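Local coordinates for type-2Ba cytolytic delta-endotoxin (Bacillus thuringiensis serovar israelensis, PDB 2RCI), which probably kills the larvae of dipteran insects by making pores in the epithelial cell membrane of the midgut, at residues 20-31 with 187-195; 113-123 with 132-140. All coordinates share one frame; numbering follows the deposited sequence.

Both contacts build on the same mixed sheet, their centres about 23 Å apart. Interaction 1 lays helix 21-31 against the end of strand 177-192 and the tail after it, while interaction 2 zips the start of strand 122-127 to strand 132-142 and is nested within the loop that interaction 1 closes. Interaction 1 is partly buried, with amides, a salt bridge and a water toward the surface. Interaction 2 lies deeper, about 10 Å from the centre of the chain, and joins backbone hydrogen bonds to aromatic and aliphatic packing. They meet where Thr28 OG1 of the helix packs 3.2 Å from Leu139 CD2 of strand 132-142.

Interaction 1 of 2, residues 20-31 with 187-195; sequences YIAQAIRLTNTF and LTVVQALDS
Gln23 reaches down from helix 21-31 to the end of strand 177-192 and takes hold of it with one nitrogen. With CG anti to the backbone N (chi1 178°) and the chain extended, its amide arrives where NE2 gives a nearly straight hydrogen bond to Ala192 O (2.9 Å) and a second one to Gln191 OE1. That same oxygen also accepts from Arg26 NH2 at 2.9 Å, both donors coming from one face of its plane, while Gln191 NE2 is satisfied by Pro55 O and a water. These bonds serve polar groups of two buried glutamines.

The packing closes up on either hand of this network. Leu27 presses its two methyls against the Gln191 amide oxygen, CD2 3.3 Å from OE1. Further along, Phe31 CZ lies obliquely 3.9 Å from Val189 CG1, with Leu187 beyond and helix 44-53 alongside. At the other end, Leu193 sits over one face of the Tyr20 ring, its CD2 4.0 Å from the centroid in a CH-pi contact.

The outer side carries the charges and is nearer solvent. Arg26, exposed and bent at chi3, meets Asp194 end-on in a two-pronged salt bridge: NH2 to OD1 at 2.9 Å, NH1 to OD2 at the longer 3.2 Å. It ties the helix to the residues just past the strand. The carboxylate is stacked on the Gln23 amide, the planes 15° apart, and Arg26 NE shares the water held by Gln191 NE2.

The helix crosses the strand obliquely, their directions 136° apart and their axes 11.3 Å apart at closest. This is a helix laid on a beta sheet, part of the Cyt toxin architecture in which two helical layers enclose the sheet.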
loop_
_atom_site.group_PDB
_atom_site.type_symbol
_atom_site.label_atom_id
_atom_site.label_comp_id
_atom_site.label_asym_id
_atom_site.label_seq_id
_atom_site.Cartn_x
_atom_site.Cartn_y
_atom_site.Cartn_z
ATOM N N TYR A 20 -12.878 -7.575 -15.861
ATOM C CA TYR A 20 -11.791 -6.626 -15.901
ATOM C C TYR A 20 -10.538 -7.126 -15.195
ATOM O O TYR A 20 -9.576 -6.375 -15.092
ATOM C CB TYR A 20 -12.237 -5.269 -15.335
ATOM C CG TYR A 20 -13.268 -4.603 -16.215
ATOM C CD1 TYR A 20 -12.955 -4.272 -17.528
ATOM C CD2 TYR A 20 -14.549 -4.327 -15.745
ATOM C CE1 TYR A 20 -13.882 -3.659 -18.355
ATOM C CE2 TYR A 20 -15.507 -3.725 -16.565
ATOM C CZ TYR A 20 -15.158 -3.389 -17.868
ATOM O OH TYR A 20 -16.058 -2.778 -18.713
ATOM N N ILE A 21 -10.550 -8.382 -14.731
ATOM C CA ILE A 21 -9.368 -8.984 -14.086
ATOM C C ILE A 21 -8.113 -8.934 -14.988
ATOM O O ILE A 21 -7.007 -8.687 -14.494
ATOM C CB ILE A 21 -9.644 -10.431 -13.534
ATOM C CG1 ILE A 21 -10.549 -10.378 -12.282
ATOM C CG2 ILE A 21 -8.337 -11.140 -13.189
ATOM C CD1 ILE A 21 -10.935 -11.785 -11.665
ATOM N N ALA A 22 -8.286 -9.166 -16.295
ATOM C CA ALA A 22 -7.161 -9.113 -17.254
ATOM C C ALA A 22 -6.391 -7.792 -17.119
ATOM O O ALA A 22 -5.170 -7.782 -17.000
ATOM C CB ALA A 22 -7.680 -9.271 -18.686
ATOM N N GLN A 23 -7.123 -6.682 -17.165
ATOM C CA GLN A 23 -6.529 -5.341 -17.095
ATOM C C GLN A 23 -5.810 -5.111 -15.761
ATOM O O GLN A 23 -4.699 -4.564 -15.705
ATOM C CB GLN A 23 -7.612 -4.277 -17.308
ATOM C CG GLN A 23 -7.092 -2.823 -17.204
ATOM C CD GLN A 23 -7.999 -1.840 -17.928
ATOM O OE1 GLN A 23 -9.177 -2.126 -18.176
ATOM N NE2 GLN A 23 -7.445 -0.677 -18.280
ATOM N N ALA A 24 -6.457 -5.526 -14.680
ATOM C CA ALA A 24 -5.831 -5.485 -13.345
ATOM C C ALA A 24 -4.508 -6.263 -13.272
ATOM O O ALA A 24 -3.529 -5.785 -12.702
ATOM C CB ALA A 24 -6.810 -5.976 -12.296
ATOM N N ILE A 25 -4.475 -7.454 -13.871
ATOM C CA ILE A 25 -3.273 -8.270 -13.880
ATOM C C ILE A 25 -2.169 -7.558 -14.659
ATOM O O ILE A 25 -1.021 -7.510 -14.203
ATOM C CB ILE A 25 -3.544 -9.696 -14.494
ATOM C CG1 ILE A 25 -4.426 -10.523 -13.558
ATOM C CG2 ILE A 25 -2.210 -10.441 -14.800
ATOM C CD1 ILE A 25 -5.116 -11.728 -14.239
ATOM N N ARG A 26 -2.528 -7.004 -15.821
ATOM C CA ARG A 26 -1.559 -6.334 -16.694
ATOM C C ARG A 26 -0.894 -5.175 -15.927
ATOM O O ARG A 26 0.349 -5.072 -15.863
ATOM C CB ARG A 26 -2.238 -5.795 -17.968
ATOM C CG ARG A 26 -1.219 -5.109 -18.908
ATOM C CD ARG A 26 -1.818 -4.609 -20.180
ATOM N NE ARG A 26 -2.691 -3.451 -20.006
ATOM C CZ ARG A 26 -4.013 -3.501 -20.083
ATOM N NH1 ARG A 26 -4.642 -4.660 -20.315
ATOM N NH2 ARG A 26 -4.716 -2.393 -19.936
ATOM N N LEU A 27 -1.745 -4.335 -15.325
ATOM C CA LEU A 27 -1.282 -3.119 -14.631
ATOM C C LEU A 27 -0.486 -3.429 -13.361
ATOM O O LEU A 27 0.505 -2.786 -13.082
ATOM C CB LEU A 27 -2.434 -2.151 -14.378
ATOM C CG LEU A 27 -3.161 -1.602 -15.631
ATOM C CD1 LEU A 27 -4.434 -0.818 -15.273
ATOM C CD2 LEU A 27 -2.239 -0.742 -16.536
ATOM N N THR A 28 -0.919 -4.435 -12.610
ATOM C CA THR A 28 -0.173 -4.928 -11.453
ATOM C C THR A 28 1.206 -5.436 -11.905
ATOM O O THR A 28 2.226 -5.080 -11.316
ATOM C CB THR A 28 -1.003 -6.012 -10.730
ATOM O OG1 THR A 28 -2.209 -5.408 -10.241
ATOM C CG2 THR A 28 -0.220 -6.651 -9.558
ATOM N N ASN A 29 1.241 -6.241 -12.975
ATOM C CA ASN A 29 2.520 -6.693 -13.548
ATOM C C ASN A 29 3.451 -5.536 -13.915
ATOM O O ASN A 29 4.656 -5.597 -13.674
ATOM C CB ASN A 29 2.300 -7.573 -14.793
ATOM C CG ASN A 29 1.899 -8.995 -14.452
ATOM O OD1 ASN A 29 1.938 -9.406 -13.291
ATOM N ND2 ASN A 29 1.529 -9.767 -15.476
ATOM N N THR A 30 2.872 -4.485 -14.486
ATOM C CA THR A 30 3.629 -3.330 -14.979
ATOM C C THR A 30 4.345 -2.617 -13.824
ATOM O O THR A 30 5.506 -2.227 -13.948
ATOM C CB THR A 30 2.715 -2.372 -15.766
ATOM O OG1 THR A 30 2.188 -3.065 -16.901
ATOM C CG2 THR A 30 3.486 -1.161 -16.273
ATOM N N PHE A 31 3.654 -2.491 -12.692
ATOM C CA PHE A 31 4.248 -1.868 -11.509
ATOM C C PHE A 31 5.289 -2.661 -10.732
ATOM O O PHE A 31 5.983 -2.087 -9.895
ATOM C CB PHE A 31 3.184 -1.263 -10.596
ATOM C CG PHE A 31 2.617 -0.015 -11.143
ATOM C CD1 PHE A 31 1.425 -0.034 -11.858
ATOM C CD2 PHE A 31 3.328 1.187 -11.025
ATOM C CE1 PHE A 31 0.932 1.144 -12.424
ATOM C CE2 PHE A 31 2.852 2.347 -11.574
ATOM C CZ PHE A 31 1.646 2.342 -12.268
ATOM N N LEU A 187 0.960 6.266 -5.435
ATOM C CA LEU A 187 0.337 7.039 -6.498
ATOM C C LEU A 187 -0.950 6.343 -6.918
ATOM O O LEU A 187 -1.061 5.116 -6.782
ATOM C CB LEU A 187 1.288 7.188 -7.700
ATOM C CG LEU A 187 1.596 5.987 -8.636
ATOM C CD1 LEU A 187 0.420 5.569 -9.504
ATOM C CD2 LEU A 187 2.747 6.361 -9.574
ATOM N N THR A 188 -1.913 7.107 -7.427
ATOM C CA THR A 188 -3.085 6.503 -8.044
ATOM C C THR A 188 -3.039 6.853 -9.512
ATOM O O THR A 188 -2.927 8.038 -9.861
ATOM C CB THR A 188 -4.399 7.042 -7.454
ATOM O OG1 THR A 188 -4.380 6.892 -6.026
ATOM C CG2 THR A 188 -5.555 6.279 -8.014
ATOM N N VAL A 189 -3.106 5.825 -10.359
ATOM C CA VAL A 189 -3.218 6.024 -11.801
ATOM C C VAL A 189 -4.544 5.428 -12.296
ATOM O O VAL A 189 -4.914 4.295 -11.934
ATOM C CB VAL A 189 -1.977 5.441 -12.561
ATOM C CG1 VAL A 189 -1.875 3.936 -12.349
ATOM C CG2 VAL A 189 -2.073 5.745 -14.091
ATOM N N VAL A 190 -5.281 6.202 -13.086
ATOM C CA VAL A 190 -6.485 5.677 -13.706
ATOM C C VAL A 190 -6.207 5.447 -15.194
ATOM O O VAL A 190 -5.523 6.256 -15.839
ATOM C CB VAL A 190 -7.712 6.588 -13.484
ATOM C CG1 VAL A 190 -8.012 6.715 -11.985
ATOM C CG2 VAL A 190 -7.503 8.004 -14.116
ATOM N N GLN A 191 -6.690 4.322 -15.712
ATOM C CA GLN A 191 -6.585 4.013 -17.137
ATOM C C GLN A 191 -7.980 3.668 -17.650
ATOM O O GLN A 191 -8.768 2.993 -16.935
ATOM C CB GLN A 191 -5.635 2.830 -17.386
ATOM C CG GLN A 191 -5.447 2.443 -18.882
ATOM C CD GLN A 191 -4.430 1.320 -19.053
ATOM O OE1 GLN A 191 -4.660 0.189 -18.621
ATOM N NE2 GLN A 191 -3.301 1.628 -19.693
ATOM N N ALA A 192 -8.305 4.160 -18.850
ATOM C CA ALA A 192 -9.557 3.762 -19.508
ATOM C C ALA A 192 -9.682 2.234 -19.496
ATOM O O ALA A 192 -8.713 1.508 -19.719
ATOM C CB ALA A 192 -9.646 4.304 -20.959
ATOM N N LEU A 193 -10.881 1.760 -19.201
ATOM C CA LEU A 193 -11.176 0.347 -19.223
ATOM C C LEU A 193 -10.981 -0.196 -20.632
ATOM O O LEU A 193 -11.430 0.373 -21.569
ATOM C CB LEU A 193 -12.578 0.051 -18.712
ATOM C CG LEU A 193 -12.897 0.207 -17.244
ATOM C CD1 LEU A 193 -14.368 0.073 -16.930
ATOM C CD2 LEU A 193 -12.074 -0.659 -16.354
ATOM N N ASP A 194 -10.170 -1.214 -20.736
ATOM C CA ASP A 194 -10.467 -2.489 -21.340
ATOM C C ASP A 194 -11.724 -2.640 -22.120
ATOM O O ASP A 194 -12.697 -2.864 -21.552
ATOM C CB ASP A 194 -9.314 -3.148 -22.044
ATOM C CG ASP A 194 -8.107 -3.287 -21.218
ATOM O OD1 ASP A 194 -7.391 -2.329 -21.156
ATOM O OD2 ASP A 194 -7.792 -4.345 -20.727
ATOM N N SER A 195 -11.663 -2.555 -23.425
ATOM C CA SER A 195 -12.638 -3.243 -24.288
ATOM C C SER A 195 -12.303 -4.668 -24.733
ATOM O O SER A 195 -11.372 -4.835 -25.500
ATOM C CB SER A 195 -14.094 -3.067 -23.849
ATOM O OG SER A 195 -14.427 -3.839 -22.711
HETATM O O HOH W 1 -1.479 -0.838 -20.292
#

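Interaction 2 of 2, residues 113-123 with 132-140; sequences LEPQVDENWIV and TSYFYKILF
Trp121, Ile122 and Val123 lie alongside Phe135, Tyr136 and Lys137, and backbone hydrogen bonds draw them together. Val123 and Phe135 form a hydrogen-bonded antiparallel pair, exchanging bonds from Val123 N to Phe135 O (3.0 Å) and from Phe135 N to Val123 O (2.9 Å). The neighbouring Ile122 and Tyr136 make a non-hydrogen-bonded pair, beyond which Lys137 N reaches Trp121 O at 3.1 Å.

The aromatic contact joins Trp121 and Tyr136, which point the same way. Trp121 CG sits between its backbone N and carbonyl carbon (chi1 57°), bringing the indole edge toward the tyrosine face in an offset edge-to-face pair: planes at 67°, CD1 of Trp121 3.5 Å from CZ of Tyr136. Glu119 CB rests over one face of the indole, and Tyr136 OH is hydrogen-bonded to Asn11 ND2.

Apolar packing differs on the two sides of the sheet. On that of Tyr136, Ile122 CD1 wedges between two tyrosines, 3.7 Å from Tyr134 CD1 and at the edge of the Tyr136 ring. Leu113 CD1 approaches Tyr134 OH, a hydroxyl bonded to Thr109 O in helix 96-110. On the other side, Val123 CB packs 3.9 Å from Phe135 CB.

The pairing is that of an antiparallel beta hairpin, strands 122-127 and 132-142, with the end of helix 96-110 packed against its tyrosine face.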
loop_
_atom_site.group_PDB
_atom_site.type_symbol
_atom_site.label_atom_id
_atom_site.label_comp_id
_atom_site.label_asym_id
_atom_site.label_seq_id
_atom_site.Cartn_x
_atom_site.Cartn_y
_atom_site.Cartn_z
ATOM N N LEU A 113 1.387 -9.779 11.942
ATOM C CA LEU A 113 2.656 -9.885 11.222
ATOM C C LEU A 113 3.219 -11.304 11.326
ATOM O O LEU A 113 3.917 -11.755 10.424
ATOM C CB LEU A 113 3.684 -8.847 11.720
ATOM C CG LEU A 113 3.334 -7.379 11.451
ATOM C CD1 LEU A 113 4.433 -6.468 12.009
ATOM C CD2 LEU A 113 3.182 -7.209 9.940
ATOM N N GLU A 114 2.908 -12.005 12.424
ATOM C CA GLU A 114 3.435 -13.367 12.616
ATOM C C GLU A 114 3.146 -14.309 11.414
ATOM O O GLU A 114 4.089 -14.849 10.849
ATOM C CB GLU A 114 3.002 -13.934 13.975
ATOM C CG GLU A 114 3.563 -15.300 14.317
ATOM C CD GLU A 114 2.542 -16.383 14.097
ATOM O OE1 GLU A 114 2.385 -16.837 12.948
ATOM O OE2 GLU A 114 1.876 -16.774 15.081
ATOM N N PRO A 115 1.865 -14.452 10.979
ATOM C CA PRO A 115 1.586 -15.270 9.757
ATOM C C PRO A 115 2.215 -14.759 8.455
ATOM O O PRO A 115 2.400 -15.525 7.518
ATOM C CB PRO A 115 0.052 -15.261 9.641
ATOM C CG PRO A 115 -0.398 -14.113 10.464
ATOM C CD PRO A 115 0.620 -13.927 11.577
ATOM N N GLN A 116 2.562 -13.479 8.408
ATOM C CA GLN A 116 3.055 -12.858 7.181
ATOM C C GLN A 116 4.581 -12.823 7.138
ATOM O O GLN A 116 5.184 -12.291 6.193
ATOM C CB GLN A 116 2.541 -11.414 7.108
ATOM C CG GLN A 116 1.017 -11.256 7.026
ATOM C CD GLN A 116 0.649 -9.784 6.977
ATOM O OE1 GLN A 116 0.239 -9.191 7.981
ATOM N NE2 GLN A 116 0.889 -9.166 5.838
ATOM N N VAL A 117 5.208 -13.408 8.151
ATOM C CA VAL A 117 6.627 -13.120 8.435
ATOM C C VAL A 117 7.533 -13.377 7.228
ATOM O O VAL A 117 8.486 -12.626 6.994
ATOM C CB VAL A 117 7.104 -13.812 9.788
ATOM C CG1 VAL A 117 7.225 -15.339 9.645
ATOM C CG2 VAL A 117 8.402 -13.195 10.306
ATOM N N ASP A 118 7.223 -14.425 6.453
ATOM C CA ASP A 118 8.045 -14.837 5.321
ATOM C C ASP A 118 7.456 -14.491 3.955
ATOM O O ASP A 118 7.958 -14.971 2.934
ATOM C CB ASP A 118 8.334 -16.352 5.370
ATOM C CG ASP A 118 9.124 -16.757 6.592
ATOM O OD1 ASP A 118 10.116 -16.077 6.907
ATOM O OD2 ASP A 118 8.739 -17.749 7.255
ATOM N N GLU A 119 6.420 -13.653 3.933
ATOM C CA GLU A 119 5.768 -13.301 2.675
ATOM C C GLU A 119 6.628 -12.318 1.877
ATOM O O GLU A 119 7.403 -11.543 2.455
ATOM C CB GLU A 119 4.360 -12.766 2.925
ATOM C CG GLU A 119 3.430 -13.785 3.650
ATOM C CD GLU A 119 2.705 -14.754 2.701
ATOM O OE1 GLU A 119 3.183 -14.986 1.565
ATOM O OE2 GLU A 119 1.626 -15.261 3.103
ATOM N N ASN A 120 6.474 -12.348 0.556
ATOM C CA ASN A 120 7.297 -11.543 -0.325
ATOM C C ASN A 120 7.072 -10.045 -0.190
ATOM O O ASN A 120 8.007 -9.261 -0.401
ATOM C CB ASN A 120 7.124 -11.986 -1.781
ATOM C CG ASN A 120 7.796 -13.317 -2.054
ATOM O OD1 ASN A 120 8.699 -13.730 -1.319
ATOM N ND2 ASN A 120 7.341 -14.010 -3.098
ATOM N N TRP A 121 5.860 -9.663 0.212
ATOM C CA TRP A 121 5.489 -8.258 0.318
ATOM C C TRP A 121 6.004 -7.544 1.564
ATOM O O TRP A 121 5.816 -6.343 1.693
ATOM C CB TRP A 121 3.973 -8.070 0.228
ATOM C CG TRP A 121 3.178 -8.818 1.235
ATOM C CD1 TRP A 121 2.930 -8.457 2.524
ATOM C CD2 TRP A 121 2.483 -10.058 1.023
ATOM N NE1 TRP A 121 2.129 -9.396 3.134
ATOM C CE2 TRP A 121 1.845 -10.392 2.238
ATOM C CE3 TRP A 121 2.344 -10.919 -0.072
ATOM C CZ2 TRP A 121 1.071 -11.551 2.390
ATOM C CZ3 TRP A 121 1.578 -12.078 0.081
ATOM C CH2 TRP A 121 0.947 -12.377 1.306
ATOM N N ILE A 122 6.614 -8.285 2.488
ATOM C CA ILE A 122 7.243 -7.659 3.655
ATOM C C ILE A 122 8.745 -7.910 3.583
ATOM O O ILE A 122 9.161 -9.017 3.251
ATOM C CB ILE A 122 6.646 -8.194 4.991
ATOM C CG1 ILE A 122 7.153 -7.373 6.185
ATOM C CG2 ILE A 122 6.956 -9.687 5.161
ATOM C CD1 ILE A 122 6.222 -7.451 7.451
ATOM N N VAL A 123 9.539 -6.893 3.904
ATOM C CA VAL A 123 11.001 -7.008 3.794
ATOM C C VAL A 123 11.583 -6.572 5.132
ATOM O O VAL A 123 11.540 -5.388 5.491
ATOM C CB VAL A 123 11.567 -6.109 2.653
ATOM C CG1 VAL A 123 13.086 -6.294 2.514
ATOM C CG2 VAL A 123 10.878 -6.371 1.340
ATOM N N THR A 132 12.810 -2.241 15.239
ATOM C CA THR A 132 12.544 -3.054 14.060
ATOM C C THR A 132 12.226 -2.124 12.893
ATOM O O THR A 132 11.485 -1.153 13.038
ATOM C CB THR A 132 11.371 -4.041 14.304
ATOM O OG1 THR A 132 11.684 -4.916 15.402
ATOM C CG2 THR A 132 11.079 -4.877 13.036
ATOM N N SER A 133 12.817 -2.391 11.737
ATOM C CA SER A 133 12.384 -1.672 10.543
ATOM C C SER A 133 12.048 -2.649 9.421
ATOM O O SER A 133 12.628 -3.750 9.314
ATOM C CB SER A 133 13.393 -0.595 10.112
ATOM O OG SER A 133 14.605 -1.160 9.626
ATOM N N TYR A 134 11.069 -2.267 8.606
ATOM C CA TYR A 134 10.677 -3.105 7.485
ATOM C C TYR A 134 10.036 -2.310 6.352
ATOM O O TYR A 134 9.637 -1.170 6.568
ATOM C CB TYR A 134 9.745 -4.206 7.950
ATOM C CG TYR A 134 8.403 -3.807 8.557
ATOM C CD1 TYR A 134 7.197 -3.944 7.809
ATOM C CD2 TYR A 134 8.317 -3.413 9.877
ATOM C CE1 TYR A 134 5.944 -3.638 8.397
ATOM C CE2 TYR A 134 7.077 -3.130 10.481
ATOM C CZ TYR A 134 5.908 -3.229 9.730
ATOM O OH TYR A 134 4.704 -2.952 10.328
ATOM N N PHE A 135 9.994 -2.907 5.164
ATOM C CA PHE A 135 9.189 -2.378 4.047
ATOM C C PHE A 135 7.912 -3.219 3.950
ATOM O O PHE A 135 7.943 -4.416 4.196
ATOM C CB PHE A 135 9.922 -2.538 2.713
ATOM C CG PHE A 135 11.233 -1.792 2.627
ATOM C CD1 PHE A 135 11.399 -0.555 3.231
ATOM C CD2 PHE A 135 12.280 -2.317 1.852
ATOM C CE1 PHE A 135 12.614 0.134 3.131
ATOM C CE2 PHE A 135 13.484 -1.651 1.740
ATOM C CZ PHE A 135 13.654 -0.413 2.365
ATOM N N TYR A 136 6.808 -2.592 3.546
ATOM C CA TYR A 136 5.557 -3.314 3.360
ATOM C C TYR A 136 4.899 -2.691 2.136
ATOM O O TYR A 136 4.781 -1.451 2.041
ATOM C CB TYR A 136 4.649 -3.144 4.575
ATOM C CG TYR A 136 3.519 -4.159 4.603
ATOM C CD1 TYR A 136 3.590 -5.300 5.403
ATOM C CD2 TYR A 136 2.380 -3.982 3.807
ATOM C CE1 TYR A 136 2.555 -6.246 5.401
ATOM C CE2 TYR A 136 1.349 -4.898 3.807
ATOM C CZ TYR A 136 1.434 -6.027 4.608
ATOM O OH TYR A 136 0.400 -6.932 4.591
ATOM N N LYS A 137 4.481 -3.552 1.215
ATOM C CA LYS A 137 3.970 -3.090 -0.088
ATOM C C LYS A 137 2.629 -3.689 -0.408
ATOM O O LYS A 137 2.427 -4.897 -0.253
ATOM C CB LYS A 137 4.942 -3.404 -1.216
ATOM C CG LYS A 137 6.257 -2.617 -1.087
ATOM C CD LYS A 137 7.228 -2.953 -2.226
ATOM C CE LYS A 137 7.787 -4.413 -2.190
ATOM N NZ LYS A 137 8.201 -4.956 -0.864
ATOM N N ILE A 138 1.724 -2.818 -0.855
ATOM C CA ILE A 138 0.343 -3.193 -1.165
ATOM C C ILE A 138 0.036 -2.659 -2.566
ATOM O O ILE A 138 0.555 -1.602 -2.953
ATOM C CB ILE A 138 -0.645 -2.517 -0.206
ATOM C CG1 ILE A 138 -0.355 -2.899 1.261
ATOM C CG2 ILE A 138 -2.095 -2.889 -0.575
ATOM C CD1 ILE A 138 -1.091 -1.989 2.281
ATOM N N LEU A 139 -0.774 -3.379 -3.332
ATOM C CA LEU A 139 -1.224 -2.841 -4.637
ATOM C C LEU A 139 -2.710 -3.100 -4.805
ATOM O O LEU A 139 -3.152 -4.266 -4.904
ATOM C CB LEU A 139 -0.422 -3.411 -5.815
ATOM C CG LEU A 139 -0.618 -2.748 -7.201
ATOM C CD1 LEU A 139 0.598 -2.932 -8.096
ATOM C CD2 LEU A 139 -1.918 -3.193 -7.902
ATOM N N PHE A 140 -3.480 -2.012 -4.841
ATOM C CA PHE A 140 -4.911 -2.102 -5.097
ATOM C C PHE A 140 -5.250 -1.891 -6.566
ATOM O O PHE A 140 -4.749 -0.929 -7.189
ATOM C CB PHE A 140 -5.684 -1.015 -4.338
ATOM C CG PHE A 140 -5.569 -1.096 -2.854
ATOM C CD1 PHE A 140 -6.395 -1.953 -2.128
ATOM C CD2 PHE A 140 -4.672 -0.270 -2.171
ATOM C CE1 PHE A 140 -6.287 -2.041 -0.717
ATOM C CE2 PHE A 140 -4.564 -0.328 -0.763
ATOM C CZ PHE A 140 -5.390 -1.209 -0.035
#